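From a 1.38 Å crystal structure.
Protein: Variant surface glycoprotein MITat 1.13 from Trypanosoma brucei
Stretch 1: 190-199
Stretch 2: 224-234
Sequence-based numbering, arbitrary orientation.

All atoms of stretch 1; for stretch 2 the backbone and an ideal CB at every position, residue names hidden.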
# COMPACT_ATOMS: atom_id res chain seq x y z
N LYS A 190 -11.14 21.05 -1.20
CA LYS A 190 -10.91 21.14 0.24
C LYS A 190 -12.21 21.12 1.02
O LYS A 190 -12.24 20.63 2.15
CB LYS A 190 -10.15 22.43 0.54
CG LYS A 190 -8.66 22.27 0.80
CD LYS A 190 -8.03 23.63 1.10
CE LYS A 190 -6.83 23.49 2.01
NZ LYS A 190 -5.93 24.69 1.95
N LEU A 191 -13.29 21.60 0.40
CA LEU A 191 -14.64 21.61 0.96
C LEU A 191 -14.91 22.54 2.15
O LEU A 191 -15.81 23.38 2.09
CB LEU A 191 -15.13 20.19 1.31
CG LEU A 191 -14.97 19.17 0.17
CD1 LEU A 191 -15.35 17.81 0.70
CD2 LEU A 191 -15.83 19.53 -1.03
N ILE A 192 -14.17 22.41 3.25
CA ILE A 192 -14.38 23.22 4.45
C ILE A 192 -13.10 23.99 4.72
O ILE A 192 -12.02 23.39 4.86
CB ILE A 192 -14.79 22.35 5.66
CG1 ILE A 192 -16.14 21.68 5.40
CG2 ILE A 192 -14.79 23.20 6.91
CD1 ILE A 192 -16.57 20.71 6.50
N THR A 193 -13.21 25.32 4.72
CA THR A 193 -12.15 26.22 5.16
C THR A 193 -12.53 27.11 6.34
O THR A 193 -11.63 27.70 6.95
CB THR A 193 -11.72 27.12 3.99
OG1 THR A 193 -12.86 27.78 3.44
CG2 THR A 193 -11.11 26.32 2.91
N HIS A 194 -13.81 27.24 6.68
CA HIS A 194 -14.26 28.17 7.70
C HIS A 194 -15.36 27.52 8.52
O HIS A 194 -16.20 26.78 8.00
CB HIS A 194 -14.78 29.47 7.09
CG HIS A 194 -13.71 30.27 6.42
ND1 HIS A 194 -13.32 30.04 5.12
CD2 HIS A 194 -12.94 31.29 6.87
CE1 HIS A 194 -12.35 30.88 4.80
NE2 HIS A 194 -12.11 31.66 5.83
N GLY A 195 -15.39 27.89 9.80
CA GLY A 195 -16.50 27.57 10.66
C GLY A 195 -17.29 28.86 10.85
O GLY A 195 -16.72 29.94 10.85
N HIS A 196 -18.61 28.74 11.02
CA HIS A 196 -19.52 29.88 11.07
C HIS A 196 -20.32 29.82 12.35
O HIS A 196 -20.96 28.81 12.66
CB HIS A 196 -20.47 29.85 9.87
CG HIS A 196 -19.76 29.77 8.57
ND1 HIS A 196 -18.82 30.70 8.18
CD2 HIS A 196 -19.86 28.88 7.55
CE1 HIS A 196 -18.35 30.37 6.99
NE2 HIS A 196 -18.95 29.26 6.58
N LEU A 197 -20.34 30.94 13.04
CA LEU A 197 -21.21 31.10 14.20
C LEU A 197 -22.53 31.62 13.66
O LEU A 197 -22.59 32.75 13.14
CB LEU A 197 -20.57 32.09 15.16
CG LEU A 197 -21.49 32.61 16.27
CD1 LEU A 197 -22.10 31.48 17.08
CD2 LEU A 197 -20.71 33.57 17.16
N ASP A 198 -23.54 30.74 13.61
CA ASP A 198 -24.89 31.10 13.19
C ASP A 198 -25.69 31.56 14.40
O ASP A 198 -25.62 30.95 15.48
CB ASP A 198 -25.61 29.91 12.54
CG ASP A 198 -25.01 29.52 11.20
OD1 ASP A 198 -24.55 30.41 10.44
OD2 ASP A 198 -25.00 28.30 10.92
N ALA A 199 -26.43 32.66 14.24
CA ALA A 199 -27.16 33.23 15.36
C ALA A 199 -28.57 33.60 14.94
O ALA A 199 -28.79 34.04 13.80
CB ALA A 199 -26.43 34.45 15.92
N UNK A 224 -27.81 29.69 18.95
CA UNK A 224 -26.44 29.75 18.45
C UNK A 224 -26.02 28.39 17.93
O UNK A 224 -26.19 27.38 18.62
CB UNK A 224 -25.48 30.22 19.54
N UNK A 225 -25.54 28.35 16.68
CA UNK A 225 -25.17 27.11 16.04
C UNK A 225 -23.83 27.25 15.34
O UNK A 225 -23.29 28.35 15.16
CB UNK A 225 -26.25 26.68 15.05
N UNK A 226 -23.30 26.10 14.94
CA UNK A 226 -22.03 26.02 14.23
C UNK A 226 -22.21 25.28 12.91
O UNK A 226 -22.72 24.15 12.89
CB UNK A 226 -20.97 25.33 15.09
N UNK A 227 -21.87 25.94 11.83
CA UNK A 227 -21.83 25.30 10.52
C UNK A 227 -20.47 25.54 9.88
O UNK A 227 -19.63 26.26 10.42
CB UNK A 227 -22.95 25.82 9.62
N UNK A 228 -20.27 24.93 8.73
CA UNK A 228 -18.98 24.97 8.04
C UNK A 228 -19.24 25.18 6.56
O UNK A 228 -20.26 24.74 6.03
CB UNK A 228 -18.17 23.69 8.28
N UNK A 229 -18.27 25.81 5.88
CA UNK A 229 -18.34 25.96 4.43
C UNK A 229 -16.95 26.26 3.88
O UNK A 229 -15.95 26.30 4.62
CB UNK A 229 -19.32 27.07 4.04
N UNK A 230 -16.90 26.47 2.57
CA UNK A 230 -15.69 26.77 1.84
C UNK A 230 -15.39 28.25 1.67
O UNK A 230 -14.46 28.59 0.94
CB UNK A 230 -15.77 26.12 0.46
N UNK A 231 -16.13 29.12 2.34
CA UNK A 231 -15.88 30.55 2.20
C UNK A 231 -16.14 31.25 3.53
O UNK A 231 -17.02 30.85 4.30
CB UNK A 231 -16.75 31.15 1.10
N UNK A 232 -15.40 32.33 3.77
CA UNK A 232 -15.69 33.17 4.93
C UNK A 232 -17.05 33.86 4.77
O UNK A 232 -17.45 34.24 3.67
CB UNK A 232 -14.59 34.21 5.12
N UNK A 233 -17.74 34.04 5.89
CA UNK A 233 -19.06 34.68 5.92
C UNK A 233 -19.15 35.68 7.06
O UNK A 233 -18.68 35.43 8.18
CB UNK A 233 -20.17 33.63 6.06
N UNK A 234 -19.79 36.82 6.78
CA UNK A 234 -20.18 37.76 7.82
C UNK A 234 -21.47 38.41 7.35
O UNK A 234 -21.43 39.33 6.52
CB UNK A 234 -19.09 38.80 8.10

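Residues 194-199 and 224-229 form an antiparallel pair of strands, so successive positions from 224 to 229 alternate between the sheet face bearing Leu-197 and Ala-199 and the one bearing His-194, His-196 and Asp-198.

Position 224 lies on the Leu-197 face, its ideal CB 4.4 Å from Leu-197 CD1, which suits an apolar residue; several aliphatic chains could fill it. It is Leu-224, whose CD2 packs 3.8 Å from Ala-199 CB.

At 225 the CB would lie 4.1 Å from Asp-198 CB, and the extended backbone admits small or polar residues. The deposited Gly-225 works through its main chain: its N donates to Asp-198 O and its O accepts from Asp-198 N, both at 2.9 Å.

Position 226, paired with Leu-197, has its ideal CB 4.2 Å from His-196 O, with the side-chain-free Gly-195 further along the same face; a branched or longer apolar chain could use that space. Leu-226, with chi1 t, brings CD1 4.3 Å from Gly-195 CA.

At 227 the ideal CB is 3.5 Å from Asp-198 OD2, a carboxylate oxygen that invites a short donor; serine or threonine would fit, and a basic chain is conceivable. Thr-227 answers with chi1 p, and OG1 donates to Asp-198 OD2 at 2.7 Å.

Position 228 pairs with Gly-195, and its CB is 3.7 Å from Ile-192 CG2. A large apolar or aromatic group can spread over the glycine, where no side chain competes. Phe-228 does so, CD1 lying 3.6 Å from Gly-195 CA.

At 229 the CB sits 3.4 Å from His-196 NE2, leaving room for a small polar group. Ser-229 places OG 2.7 Å from His-196 NE2 in a hydrogen bond in which either may donate, while its backbone O accepts from Thr-193 N at 2.9 Å and His-194 N at 3.1 Å.

Position 230 would bring a CB to 3.2 Å from Leu-191 O, a tight approach that favours glycine, and Gly-230 is found.

Position 231 points away, tolerating many residues; Ser-231 instead uses its backbone N, donating to Ser-229 OG at 3.2 Å.

At 232 the CB is 3.6 Å from His-194 NE2, so a small residue could cover the ring. Ser-232 lays its CB over the face, 3.9 Å from the centroid of the His-194 ring.

Position 233 points toward His-196, its CB 3.8 Å from CE1, favouring a long or apolar chain. Lys-233 lays its CD methylene over the face of the His-196 ring, CD 3.4 Å from the ring centroid, in a CH-pi contact.

Position 234 points away and stretch 1 sets no requirement there; it is Asp-234.

Stretch 2, residues 224-234: LGLTFSGSSKD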
# COMPACT_ATOMS: atom_id res chain seq x y z
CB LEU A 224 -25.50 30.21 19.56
CG LEU A 224 -25.94 31.51 20.24
CD1 LEU A 224 -25.02 31.88 21.37
CD2 LEU A 224 -25.96 32.62 19.22
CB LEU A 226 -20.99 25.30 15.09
CG LEU A 226 -19.65 24.98 14.43
CD1 LEU A 226 -19.00 26.24 13.94
CD2 LEU A 226 -18.76 24.25 15.43
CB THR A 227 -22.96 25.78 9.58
OG1 THR A 227 -22.92 27.20 9.55
CG2 THR A 227 -24.31 25.25 10.04
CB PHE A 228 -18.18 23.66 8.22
CG PHE A 228 -17.75 23.39 9.62
CD1 PHE A 228 -16.65 24.02 10.16
CD2 PHE A 228 -18.44 22.47 10.39
CE1 PHE A 228 -16.25 23.78 11.47
CE2 PHE A 228 -18.03 22.20 11.70
CZ PHE A 228 -16.93 22.86 12.23
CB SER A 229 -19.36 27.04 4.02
OG SER A 229 -18.80 28.36 4.00
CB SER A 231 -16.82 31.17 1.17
OG SER A 231 -16.84 30.44 -0.03
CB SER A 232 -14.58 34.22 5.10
OG SER A 232 -14.75 34.96 6.28
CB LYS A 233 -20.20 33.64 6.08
CG LYS A 233 -20.39 32.71 4.87
CD LYS A 233 -21.04 31.36 5.23
CE LYS A 233 -22.55 31.37 5.11
NZ LYS A 233 -23.15 30.01 5.22
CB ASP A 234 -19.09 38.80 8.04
CG ASP A 234 -19.37 39.68 9.24
OD1 ASP A 234 -20.53 39.77 9.64
OD2 ASP A 234 -18.42 40.29 9.77
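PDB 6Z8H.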